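Local coordinates for lipid binding protein (Grifola frondosa, PDB 5H0Q) that binds membrane domains rich in sphingomyelin and cholesterol, for which it serves as a specific probe, at residues L51-Y55 with V101-K106; E79-G83 with M163-D168; N171-S175 with H185-G189. One frame throughout, in Å; residues are numbered along the deposited sequence.

All three contacts are partly buried; in contacts 1 and 2 no touching residue is exposed, while contact 3 mixes buried Ser175 and Gly186 with exposed Asn174. Contact 1 lays the end of helix 41-55 on strand 99-105 of the mixed sheet, by side-chain packing with no direct hydrogen bond. Contact 3 belongs to that same sheet but is backbone chemistry, pairing strands 174-179 and 182-188. Contact 2 lies at the other, antiparallel sheet, where helix 160-169 meets the corner at Phe81, in the chain running on from residues 79-80, through an apolar patch and a salt bridge. Contacts 1 and 2 touch: His104 NE2 lies 2.9 Å from Ser80 OG, a probable hydrogen bond. Helix 160-169 leads into strand 174-179.

Contact 1 (L51-Y55 with V101-K106); sequences LKAEY and VFIHTK
This is a helix-on-sheet packing: the last turn of helix 41-55 lies over strand 99-105 of the mixed sheet in a fold consistent with an actinoporin-like beta-sandwich. Build residues 51-55 as regular alpha-helix, with Tyr55 N bonded to Leu51 O at 2.9 Å, and 101-105 as extended strand. The two short axes run in nearly the same direction, at 30° (signed crossing -30°), and approach to 9.7 Å. Leu51 CA is 6.7 Å from Ile103 CA, and Tyr55 CA is 8.4 Å from Thr105 CA. One helical turn thus spans two strand residues on the same face, where Val101, Ile103 and Thr105 point toward the helix; Phe102 points away from it, against Val63 of strand 60-68.

Leu51 takes the m,t rotamer, which drops CD1 between two strand residues: it lies 3.8 Å from Val101 CG1 and 4.1 Å from Ile103 CB. Ile103, t,t, rises from the strand toward the helix, so that its CD1 meets Tyr55 CB at 3.7 Å. Tyr55, with chi1 t and chi2 near 72°, stretches its ring along the strand in the C-terminal direction; Tyr55 CD1 sits 3.7 Å from Thr105 CG2. Thr105 is p, which gives its methyl to the ring and lets OG1 donate to Lys106 O at 2.9 Å. Lys106 (p,t,t,p) folds NZ onto Ala110 O, while Tyr55 OH also bonds with Val59 N. No hydrogen bond passes directly between the segments; instead a water lies 2.9 Å from Tyr55 OH and accepts a weak bond from Lys106 NZ at 3.4 Å.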
ATOM      1  N   LEU A  51      14.825   6.792  -2.612  1.00 32.24           N
ATOM      2  CA  LEU A  51      14.585   5.961  -3.788  1.00 28.12           C
ATOM      3  C   LEU A  51      14.418   6.807  -5.043  1.00 32.49           C
ATOM      4  O   LEU A  51      14.913   6.443  -6.114  1.00 30.56           O
ATOM      5  CB  LEU A  51      13.346   5.072  -3.575  1.00 27.25           C
ATOM      6  CG  LEU A  51      13.518   3.983  -2.520  1.00 32.91           C
ATOM      7  CD1 LEU A  51      12.171   3.310  -2.243  1.00 31.90           C
ATOM      8  CD2 LEU A  51      14.545   2.962  -2.974  1.00 38.87           C
ATOM      9  N   LYS A  52      13.694   7.922  -4.944  1.00 31.64           N
ATOM     10  CA  LYS A  52      13.513   8.788  -6.105  1.00 33.40           C
ATOM     11  C   LYS A  52      14.834   9.401  -6.537  1.00 38.02           C
ATOM     12  O   LYS A  52      15.145   9.446  -7.733  1.00 32.17           O
ATOM     13  CB  LYS A  52      12.485   9.877  -5.793  1.00 37.45           C
ATOM     14  CG  LYS A  52      12.375  10.942  -6.889  1.00 57.59           C
ATOM     15  CD  LYS A  52      11.188  11.870  -6.668  1.00 83.13           C
ATOM     16  CE  LYS A  52      11.075  12.916  -7.770  1.00 95.39           C
ATOM     17  NZ  LYS A  52       9.798  13.676  -7.687  1.00 96.61           N
ATOM     18  N   ALA A  53      15.632   9.877  -5.578  1.00 37.72           N
ATOM     19  CA  ALA A  53      16.935  10.422  -5.923  1.00 45.69           C
ATOM     20  C   ALA A  53      17.814   9.362  -6.571  1.00 42.79           C
ATOM     21  O   ALA A  53      18.536   9.647  -7.533  1.00 39.55           O
ATOM     22  CB  ALA A  53      17.609  10.997  -4.676  1.00 41.38           C
ATOM     23  N   GLU A  54      17.765   8.133  -6.059  1.00 40.83           N
ATOM     24  CA  GLU A  54      18.581   7.056  -6.618  1.00 36.67           C
ATOM     25  C   GLU A  54      18.103   6.658  -8.014  1.00 37.11           C
ATOM     26  O   GLU A  54      18.920   6.349  -8.890  1.00 37.36           O
ATOM     27  CB  GLU A  54      18.551   5.856  -5.670  1.00 34.33           C
ATOM     28  CG  GLU A  54      19.298   4.627  -6.152  1.00 66.70           C
ATOM     29  CD  GLU A  54      19.080   3.428  -5.247  1.00 87.73           C
ATOM     30  OE1 GLU A  54      17.983   3.317  -4.657  1.00 73.01           O
ATOM     31  OE2 GLU A  54      20.003   2.598  -5.126  1.00112.66           O
ATOM     32  N   TYR A  55      16.791   6.671  -8.251  1.00 32.69           N
ATOM     33  CA  TYR A  55      16.286   6.299  -9.565  1.00 31.65           C
ATOM     34  C   TYR A  55      16.530   7.405 -10.588  1.00 36.39           C
ATOM     35  O   TYR A  55      16.981   7.133 -11.702  1.00 35.25           O
ATOM     36  CB  TYR A  55      14.798   5.966  -9.496  1.00 28.23           C
ATOM     37  CG  TYR A  55      14.197   5.720 -10.869  1.00 27.72           C
ATOM     38  CD1 TYR A  55      14.498   4.561 -11.574  1.00 33.69           C
ATOM     39  CD2 TYR A  55      13.346   6.642 -11.461  1.00 33.70           C
ATOM     40  CE1 TYR A  55      13.979   4.326 -12.828  1.00 38.88           C
ATOM     41  CE2 TYR A  55      12.816   6.412 -12.727  1.00 38.88           C
ATOM     42  CZ  TYR A  55      13.137   5.247 -13.393  1.00 38.97           C
ATOM     43  OH  TYR A  55      12.643   5.015 -14.651  1.00 28.92           O
ATOM     44  N   VAL A 101       8.030   0.722   2.414  1.00 23.91           N
ATOM     45  CA  VAL A 101       8.299   1.592   1.276  1.00 21.64           C
ATOM     46  C   VAL A 101       9.012   0.776   0.216  1.00 20.38           C
ATOM     47  O   VAL A 101       9.925   0.002   0.522  1.00 25.64           O
ATOM     48  CB  VAL A 101       9.160   2.808   1.677  1.00 24.18           C
ATOM     49  CG1 VAL A 101       9.479   3.665   0.455  1.00 26.96           C
ATOM     50  CG2 VAL A 101       8.432   3.619   2.736  1.00 22.47           C
ATOM     51  N   PHE A 102       8.628   0.976  -1.037  1.00 20.12           N
ATOM     52  CA  PHE A 102       9.347   0.348  -2.128  1.00 22.99           C
ATOM     53  C   PHE A 102       9.182   1.186  -3.383  1.00 20.95           C
ATOM     54  O   PHE A 102       8.319   2.064  -3.462  1.00 23.11           O
ATOM     55  CB  PHE A 102       8.855  -1.091  -2.363  1.00 20.97           C
ATOM     56  CG  PHE A 102       7.401  -1.195  -2.787  1.00 21.71           C
ATOM     57  CD1 PHE A 102       7.046  -1.125  -4.122  1.00 18.71           C
ATOM     58  CD2 PHE A 102       6.403  -1.389  -1.854  1.00 23.38           C
ATOM     59  CE1 PHE A 102       5.716  -1.214  -4.515  1.00 21.82           C
ATOM     60  CE2 PHE A 102       5.079  -1.505  -2.240  1.00 18.18           C
ATOM     61  CZ  PHE A 102       4.740  -1.412  -3.575  1.00 21.65           C
ATOM     62  N   ILE A 103      10.032   0.907  -4.366  1.00 22.00           N
ATOM     63  CA  ILE A 103       9.940   1.537  -5.666  1.00 23.92           C
ATOM     64  C   ILE A 103       9.509   0.500  -6.692  1.00 22.92           C
ATOM     65  O   ILE A 103       9.850  -0.679  -6.609  1.00 22.29           O
ATOM     66  CB  ILE A 103      11.279   2.215  -6.054  1.00 23.26           C
ATOM     67  CG1 ILE A 103      11.133   2.996  -7.361  1.00 23.12           C
ATOM     68  CG2 ILE A 103      12.398   1.210  -6.193  1.00 23.88           C
ATOM     69  CD1 ILE A 103      12.337   3.844  -7.721  1.00 23.55           C
ATOM     70  N   HIS A 104       8.761   0.961  -7.673  1.00 19.32           N
ATOM     71  CA  HIS A 104       8.493   0.194  -8.880  1.00 20.73           C
ATOM     72  C   HIS A 104       8.753   1.118 -10.053  1.00 22.20           C
ATOM     73  O   HIS A 104       8.291   2.260 -10.039  1.00 22.85           O
ATOM     74  CB  HIS A 104       7.047  -0.323  -8.890  1.00 21.13           C
ATOM     75  CG  HIS A 104       6.805  -1.385  -9.905  1.00 20.33           C
ATOM     76  ND1 HIS A 104       6.419  -1.109 -11.198  1.00 22.76           N
ATOM     77  CD2 HIS A 104       6.888  -2.739  -9.820  1.00 21.29           C
ATOM     78  CE1 HIS A 104       6.255  -2.244 -11.859  1.00 25.19           C
ATOM     79  NE2 HIS A 104       6.543  -3.246 -11.049  1.00 22.50           N
ATOM     80  N   THR A 105       9.494   0.648 -11.046  1.00 22.85           N
ATOM     81  CA  THR A 105       9.916   1.507 -12.143  1.00 24.47           C
ATOM     82  C   THR A 105       9.561   0.884 -13.477  1.00 29.46           C
ATOM     83  O   THR A 105       9.319  -0.316 -13.582  1.00 24.55           O
ATOM     84  CB  THR A 105      11.433   1.763 -12.142  1.00 27.07           C
ATOM     85  OG1 THR A 105      12.133   0.606 -12.623  1.00 28.49           O
ATOM     86  CG2 THR A 105      11.921   2.095 -10.769  1.00 26.72           C
ATOM     87  N   LYS A 106       9.566   1.722 -14.507  1.00 20.19           N
ATOM     88  CA  LYS A 106       9.443   1.222 -15.860  1.00 22.81           C
ATOM     89  C   LYS A 106      10.652   0.350 -16.178  1.00 22.86           C
ATOM     90  O   LYS A 106      11.662   0.345 -15.463  1.00 25.34           O
ATOM     91  CB  LYS A 106       9.335   2.372 -16.850  1.00 26.70           C
ATOM     92  CG  LYS A 106      10.655   3.145 -17.020  1.00 24.58           C
ATOM     93  CD  LYS A 106      10.502   4.264 -18.049  1.00 26.81           C
ATOM     94  CE  LYS A 106      11.848   4.854 -18.450  1.00 29.89           C
ATOM     95  NZ  LYS A 106      12.652   3.866 -19.182  1.00 28.67           N
TER
HETATM   96  O   HOH W   1      14.242   3.266 -16.285  1.00 34.16           O

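Contact 2 (E79-G83 with M163-D168); sequences ESFRG and MLHLLD
Phe81 lays one face of its ring over Leu164 CB on helix 160-169, with Phe81 CB 3.7 Å from Leu164 CD1. Its chi1 is m and chi2 about -62°, which carries CE2 to 3.8 Å from Leu167 CD1 and CZ to 4.4 Å from Met163 CB. The CA atoms of Phe81 and Leu164 are 7.1 Å apart. Residues 163-168 are regular alpha-helix, with Leu167 N bonded to Met163 O at 2.9 Å and Asp168 N to Leu164 O at 2.8 Å. Phe81 has helical backbone angles (-89/-41) between extended neighbours, and it and Arg82 both face Ala115: a classic beta bulge, where the chain turns a corner at Phe81. Because of it, consecutive side chains reach the same helix. Arg82, extended as m,t,t, passes its guanidinium face over Leu164 CD1, 3.7 Å from NH1, to a bidentate salt bridge with Asp168 (chi1 m): Arg82 NH1 to Asp168 OD2 is 2.9 Å, and Arg82 NH2 to Asp168 OD1 2.8 Å.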
ATOM      1  N   GLU A  79       2.860  -8.356  -8.485  1.00 23.59           N
ATOM      2  CA  GLU A  79       2.804  -8.556  -9.924  1.00 26.29           C
ATOM      3  C   GLU A  79       3.203  -7.276 -10.645  1.00 27.24           C
ATOM      4  O   GLU A  79       2.696  -6.200 -10.319  1.00 27.43           O
ATOM      5  CB  GLU A  79       1.392  -8.994 -10.329  1.00 26.72           C
ATOM      6  CG  GLU A  79       1.210  -9.318 -11.788  1.00 33.21           C
ATOM      7  CD  GLU A  79       1.913 -10.603 -12.231  1.00 40.88           C
ATOM      8  OE1 GLU A  79       2.320 -11.409 -11.371  1.00 45.74           O
ATOM      9  OE2 GLU A  79       2.045 -10.807 -13.457  1.00 47.32           O
ATOM     10  N   SER A  80       4.119  -7.404 -11.609  1.00 25.43           N
ATOM     11  CA  SER A  80       4.470  -6.326 -12.538  1.00 28.99           C
ATOM     12  C   SER A  80       3.693  -6.507 -13.829  1.00 25.30           C
ATOM     13  O   SER A  80       3.878  -7.509 -14.529  1.00 37.84           O
ATOM     14  CB  SER A  80       5.961  -6.310 -12.870  1.00 28.53           C
ATOM     15  OG  SER A  80       6.741  -6.073 -11.726  1.00 30.82           O
ATOM     16  N   PHE A  81       2.873  -5.522 -14.172  1.00 24.35           N
ATOM     17  CA  PHE A  81       2.240  -5.519 -15.479  1.00 28.44           C
ATOM     18  C   PHE A  81       3.098  -4.819 -16.521  1.00 32.59           C
ATOM     19  O   PHE A  81       3.190  -5.279 -17.665  1.00 29.29           O
ATOM     20  CB  PHE A  81       0.867  -4.847 -15.398  1.00 32.24           C
ATOM     21  CG  PHE A  81      -0.057  -5.463 -14.385  1.00 34.37           C
ATOM     22  CD1 PHE A  81      -0.449  -6.776 -14.504  1.00 39.85           C
ATOM     23  CD2 PHE A  81      -0.549  -4.717 -13.329  1.00 26.98           C
ATOM     24  CE1 PHE A  81      -1.306  -7.341 -13.581  1.00 31.43           C
ATOM     25  CE2 PHE A  81      -1.404  -5.274 -12.402  1.00 37.91           C
ATOM     26  CZ  PHE A  81      -1.785  -6.588 -12.530  1.00 27.87           C
ATOM     27  N   ARG A  82       3.720  -3.704 -16.141  1.00 26.84           N
ATOM     28  CA  ARG A  82       4.721  -3.024 -16.959  1.00 26.09           C
ATOM     29  C   ARG A  82       5.811  -2.575 -16.009  1.00 23.04           C
ATOM     30  O   ARG A  82       5.506  -1.994 -14.972  1.00 27.07           O
ATOM     31  CB  ARG A  82       4.126  -1.807 -17.673  1.00 27.45           C
ATOM     32  CG  ARG A  82       2.946  -2.119 -18.527  1.00 31.59           C
ATOM     33  CD  ARG A  82       2.363  -0.883 -19.174  1.00 27.81           C
ATOM     34  NE  ARG A  82       1.156  -1.238 -19.904  1.00 31.21           N
ATOM     35  CZ  ARG A  82      -0.081  -0.907 -19.553  1.00 39.04           C
ATOM     36  NH1 ARG A  82      -0.320  -0.173 -18.488  1.00 30.99           N
ATOM     37  NH2 ARG A  82      -1.100  -1.317 -20.287  1.00 40.24           N
ATOM     38  N   GLY A  83       7.064  -2.859 -16.345  1.00 31.76           N
ATOM     39  CA  GLY A  83       8.169  -2.468 -15.497  1.00 27.23           C
ATOM     40  C   GLY A  83       8.551  -3.561 -14.518  1.00 28.80           C
ATOM     41  O   GLY A  83       8.299  -4.748 -14.741  1.00 26.37           O
ATOM     42  N   MET A 163      -7.497  -6.736 -14.094  1.00 39.50           N
ATOM     43  CA  MET A 163      -7.002  -5.707 -13.177  1.00 32.93           C
ATOM     44  C   MET A 163      -6.201  -4.642 -13.915  1.00 42.35           C
ATOM     45  O   MET A 163      -6.332  -3.449 -13.621  1.00 31.78           O
ATOM     46  CB  MET A 163      -6.187  -6.356 -12.055  1.00 30.87           C
ATOM     47  CG  MET A 163      -7.034  -7.336 -11.208  1.00 37.54           C
ATOM     48  SD  MET A 163      -8.616  -6.622 -10.673  1.00 33.14           S
ATOM     49  CE  MET A 163      -8.050  -5.174  -9.758  1.00 32.40           C
ATOM     50  N   LEU A 164      -5.387  -5.038 -14.888  1.00 32.08           N
ATOM     51  CA  LEU A 164      -4.661  -4.041 -15.672  1.00 32.91           C
ATOM     52  C   LEU A 164      -5.625  -3.157 -16.456  1.00 34.16           C
ATOM     53  O   LEU A 164      -5.429  -1.939 -16.559  1.00 36.84           O
ATOM     54  CB  LEU A 164      -3.676  -4.738 -16.599  1.00 34.64           C
ATOM     55  CG  LEU A 164      -2.790  -3.851 -17.472  1.00 37.91           C
ATOM     56  CD1 LEU A 164      -1.961  -2.874 -16.630  1.00 33.78           C
ATOM     57  CD2 LEU A 164      -1.899  -4.734 -18.307  1.00 43.92           C
ATOM     58  N   HIS A 165      -6.701  -3.746 -16.986  1.00 36.41           N
ATOM     59  CA  HIS A 165      -7.715  -2.954 -17.673  1.00 40.56           C
ATOM     60  C   HIS A 165      -8.327  -1.913 -16.746  1.00 38.19           C
ATOM     61  O   HIS A 165      -8.556  -0.769 -17.152  1.00 39.40           O
ATOM     62  CB  HIS A 165      -8.817  -3.863 -18.229  1.00 41.99           C
ATOM     63  CG  HIS A 165     -10.022  -3.109 -18.696  1.00 53.33           C
ATOM     64  ND1 HIS A 165     -11.274  -3.287 -18.145  1.00 63.31           N
ATOM     65  CD2 HIS A 165     -10.159  -2.148 -19.639  1.00 49.55           C
ATOM     66  CE1 HIS A 165     -12.132  -2.480 -18.742  1.00 55.82           C
ATOM     67  NE2 HIS A 165     -11.481  -1.780 -19.655  1.00 55.23           N
ATOM     68  N   LEU A 166      -8.615  -2.292 -15.501  1.00 36.81           N
ATOM     69  CA  LEU A 166      -9.115  -1.321 -14.534  1.00 36.21           C
ATOM     70  C   LEU A 166      -8.084  -0.232 -14.274  1.00 34.56           C
ATOM     71  O   LEU A 166      -8.434   0.947 -14.146  1.00 35.13           O
ATOM     72  CB  LEU A 166      -9.496  -2.024 -13.223  1.00 34.95           C
ATOM     73  CG  LEU A 166     -10.718  -2.955 -13.278  1.00 36.76           C
ATOM     74  CD1 LEU A 166     -10.927  -3.580 -11.894  1.00 35.24           C
ATOM     75  CD2 LEU A 166     -11.949  -2.189 -13.751  1.00 39.28           C
ATOM     76  N   LEU A 167      -6.802  -0.608 -14.215  1.00 32.73           N
ATOM     77  CA  LEU A 167      -5.755   0.379 -13.969  1.00 31.27           C
ATOM     78  C   LEU A 167      -5.603   1.336 -15.141  1.00 33.27           C
ATOM     79  O   LEU A 167      -5.376   2.536 -14.935  1.00 36.27           O
ATOM     80  CB  LEU A 167      -4.434  -0.328 -13.667  1.00 29.22           C
ATOM     81  CG  LEU A 167      -4.331  -0.897 -12.247  1.00 27.43           C
ATOM     82  CD1 LEU A 167      -3.151  -1.862 -12.093  1.00 29.69           C
ATOM     83  CD2 LEU A 167      -4.240   0.226 -11.196  1.00 26.41           C
ATOM     84  N   ASP A 168      -5.727   0.830 -16.375  1.00 34.39           N
ATOM     85  CA  ASP A 168      -5.531   1.674 -17.550  1.00 35.93           C
ATOM     86  C   ASP A 168      -6.695   2.621 -17.770  1.00 38.47           C
ATOM     87  O   ASP A 168      -6.501   3.725 -18.301  1.00 40.67           O
ATOM     88  CB  ASP A 168      -5.335   0.820 -18.804  1.00 40.18           C
ATOM     89  CG  ASP A 168      -3.987   0.135 -18.838  1.00 41.13           C
ATOM     90  OD1 ASP A 168      -3.775  -0.717 -19.726  1.00 36.37           O
ATOM     91  OD2 ASP A 168      -3.143   0.448 -17.971  1.00 34.75           O
TER

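Contact 3 (N171-S175 with H185-G189); sequences NGQNS and HGSTG
Start at His185, in extended conformation with chi1 t. Its CA approaches Ser175 O at 3.3 Å in a CA-H...O contact, and its ring edge lies beside the Asn174 amide, NE2 being 3.6 Å from Asn174 OD1; ND1 is bonded to Asp176 OD1. Gly186 forms the antiparallel hydrogen-bonded pair with Ser175, CA to CA 5.0 Å: Gly186 N donates to Ser175 O at 2.8 Å, and Ser175 N to Gly186 O at 2.9 Å. Ser175 turns its side chain (chi1 t) to the face that meets strand 143-150, where OG bonds with Val146 N.

Ser187 follows as the non-hydrogen-bonded partner of Asn174, with their CA atoms 4.4 Å apart and both side chains on the other face. Asn174, with chi1 m, swings OD1 to 3.4 Å from Ser187 CB. Next, Thr188 N donates to Gln173 O at 3.0 Å, although Gln173 (-96/12) is not yet extended, the strand beginning at Asn174. Thr188 CG2, with chi1 t, packs 3.8 Å from Gln173 CB, while Gln173 NE2 is bonded to Ser142 O. At Gly189 the pairing with 171-175 is over, and its O accepts from Thr188 OG1 at 2.9 Å. On its other flank 185-189 is bonded to strand 193-201, which makes 182-188 an inner strand. Residues 174-175 begin one strand and 185-188 finish the other, the open end of the antiparallel beta hairpin of strands 174-179 and 182-188 in the mixed sheet.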
ATOM      1  N   ASN A 171      -9.753   6.750 -13.667  1.00 39.30           N
ATOM      2  CA  ASN A 171      -9.783   8.194 -13.885  1.00 42.49           C
ATOM      3  C   ASN A 171      -9.778   8.896 -12.529  1.00 40.27           C
ATOM      4  O   ASN A 171     -10.727   9.579 -12.149  1.00 44.95           O
ATOM      5  CB  ASN A 171     -10.992   8.619 -14.718  1.00 44.05           C
ATOM      6  CG  ASN A 171     -11.011  10.119 -14.991  1.00 49.27           C
ATOM      7  OD1 ASN A 171      -9.965  10.775 -15.024  1.00 44.91           O
ATOM      8  ND2 ASN A 171     -12.206  10.670 -15.174  1.00 49.78           N
ATOM      9  N   GLY A 172      -8.691   8.723 -11.783  1.00 39.31           N
ATOM     10  CA  GLY A 172      -8.562   9.385 -10.502  1.00 40.32           C
ATOM     11  C   GLY A 172      -7.235   9.111  -9.828  1.00 35.23           C
ATOM     12  O   GLY A 172      -6.690   8.011  -9.946  1.00 37.52           O
ATOM     13  N   GLN A 173      -6.720  10.101  -9.107  1.00 38.16           N
ATOM     14  CA  GLN A 173      -5.482   9.952  -8.350  1.00 31.24           C
ATOM     15  C   GLN A 173      -5.756   9.597  -6.894  1.00 38.39           C
ATOM     16  O   GLN A 173      -4.838   9.628  -6.076  1.00 29.46           O
ATOM     17  CB  GLN A 173      -4.656  11.236  -8.459  1.00 31.82           C
ATOM     18  CG  GLN A 173      -4.126  11.507  -9.879  1.00 32.68           C
ATOM     19  CD  GLN A 173      -5.218  11.715 -10.906  1.00 44.36           C
ATOM     20  OE1 GLN A 173      -6.013  12.641 -10.792  1.00 40.53           O
ATOM     21  NE2 GLN A 173      -5.250  10.870 -11.929  1.00 39.15           N
ATOM     22  N   ASN A 174      -7.000   9.237  -6.569  1.00 33.43           N
ATOM     23  CA  ASN A 174      -7.375   8.671  -5.284  1.00 32.97           C
ATOM     24  C   ASN A 174      -8.240   7.449  -5.571  1.00 30.40           C
ATOM     25  O   ASN A 174      -8.872   7.346  -6.626  1.00 35.82           O
ATOM     26  CB  ASN A 174      -8.160   9.670  -4.404  1.00 43.20           C
ATOM     27  CG  ASN A 174      -7.303  10.829  -3.912  1.00 66.08           C
ATOM     28  OD1 ASN A 174      -6.506  10.677  -2.989  1.00 56.24           O
ATOM     29  ND2 ASN A 174      -7.495  12.001  -4.504  1.00 82.84           N
ATOM     30  N   SER A 175      -8.267   6.524  -4.620  1.00 30.04           N
ATOM     31  CA  SER A 175      -9.097   5.335  -4.744  1.00 28.47           C
ATOM     32  C   SER A 175      -9.483   4.899  -3.343  1.00 28.71           C
ATOM     33  O   SER A 175      -8.666   4.989  -2.427  1.00 27.94           O
ATOM     34  CB  SER A 175      -8.360   4.205  -5.478  1.00 36.52           C
ATOM     35  OG  SER A 175      -9.153   3.020  -5.538  1.00 32.95           O
ATOM     36  N   HIS A 185      -7.401   2.853   1.133  1.00 24.44           N
ATOM     37  CA  HIS A 185      -7.295   4.130   0.449  1.00 28.06           C
ATOM     38  C   HIS A 185      -5.963   4.168  -0.276  1.00 22.78           C
ATOM     39  O   HIS A 185      -4.937   3.786   0.292  1.00 24.62           O
ATOM     40  CB  HIS A 185      -7.376   5.316   1.417  1.00 34.92           C
ATOM     41  CG  HIS A 185      -7.209   6.645   0.736  1.00 27.56           C
ATOM     42  ND1 HIS A 185      -8.236   7.253   0.058  1.00 31.71           N
ATOM     43  CD2 HIS A 185      -6.130   7.444   0.582  1.00 37.12           C
ATOM     44  CE1 HIS A 185      -7.807   8.389  -0.464  1.00 43.51           C
ATOM     45  NE2 HIS A 185      -6.533   8.527  -0.158  1.00 37.51           N
ATOM     46  N   GLY A 186      -5.993   4.630  -1.522  1.00 24.96           N
ATOM     47  CA  GLY A 186      -4.776   4.894  -2.266  1.00 25.60           C
ATOM     48  C   GLY A 186      -4.772   6.307  -2.805  1.00 28.32           C
ATOM     49  O   GLY A 186      -5.807   6.869  -3.131  1.00 28.41           O
ATOM     50  N   SER A 187      -3.573   6.889  -2.876  1.00 28.90           N
ATOM     51  CA  SER A 187      -3.399   8.173  -3.534  1.00 31.87           C
ATOM     52  C   SER A 187      -2.082   8.179  -4.299  1.00 25.18           C
ATOM     53  O   SER A 187      -1.121   7.511  -3.924  1.00 24.54           O
ATOM     54  CB  SER A 187      -3.421   9.323  -2.523  1.00 33.40           C
ATOM     55  OG  SER A 187      -2.311   9.207  -1.651  1.00 41.92           O
ATOM     56  N   THR A 188      -2.040   8.968  -5.374  1.00 27.79           N
ATOM     57  CA  THR A 188      -0.840   9.109  -6.185  1.00 24.98           C
ATOM     58  C   THR A 188      -0.708  10.560  -6.611  1.00 29.91           C
ATOM     59  O   THR A 188      -1.703  11.248  -6.839  1.00 29.92           O
ATOM     60  CB  THR A 188      -0.874   8.206  -7.435  1.00 28.53           C
ATOM     61  OG1 THR A 188       0.385   8.252  -8.118  1.00 29.66           O
ATOM     62  CG2 THR A 188      -1.954   8.612  -8.364  1.00 29.93           C
ATOM     63  N   GLY A 189       0.532  11.012  -6.721  1.00 27.73           N
ATOM     64  CA  GLY A 189       0.791  12.218  -7.467  1.00 27.89           C
ATOM     65  C   GLY A 189       0.580  11.975  -8.945  1.00 37.43           C
ATOM     66  O   GLY A 189       0.582  10.840  -9.418  1.00 33.28           O
TER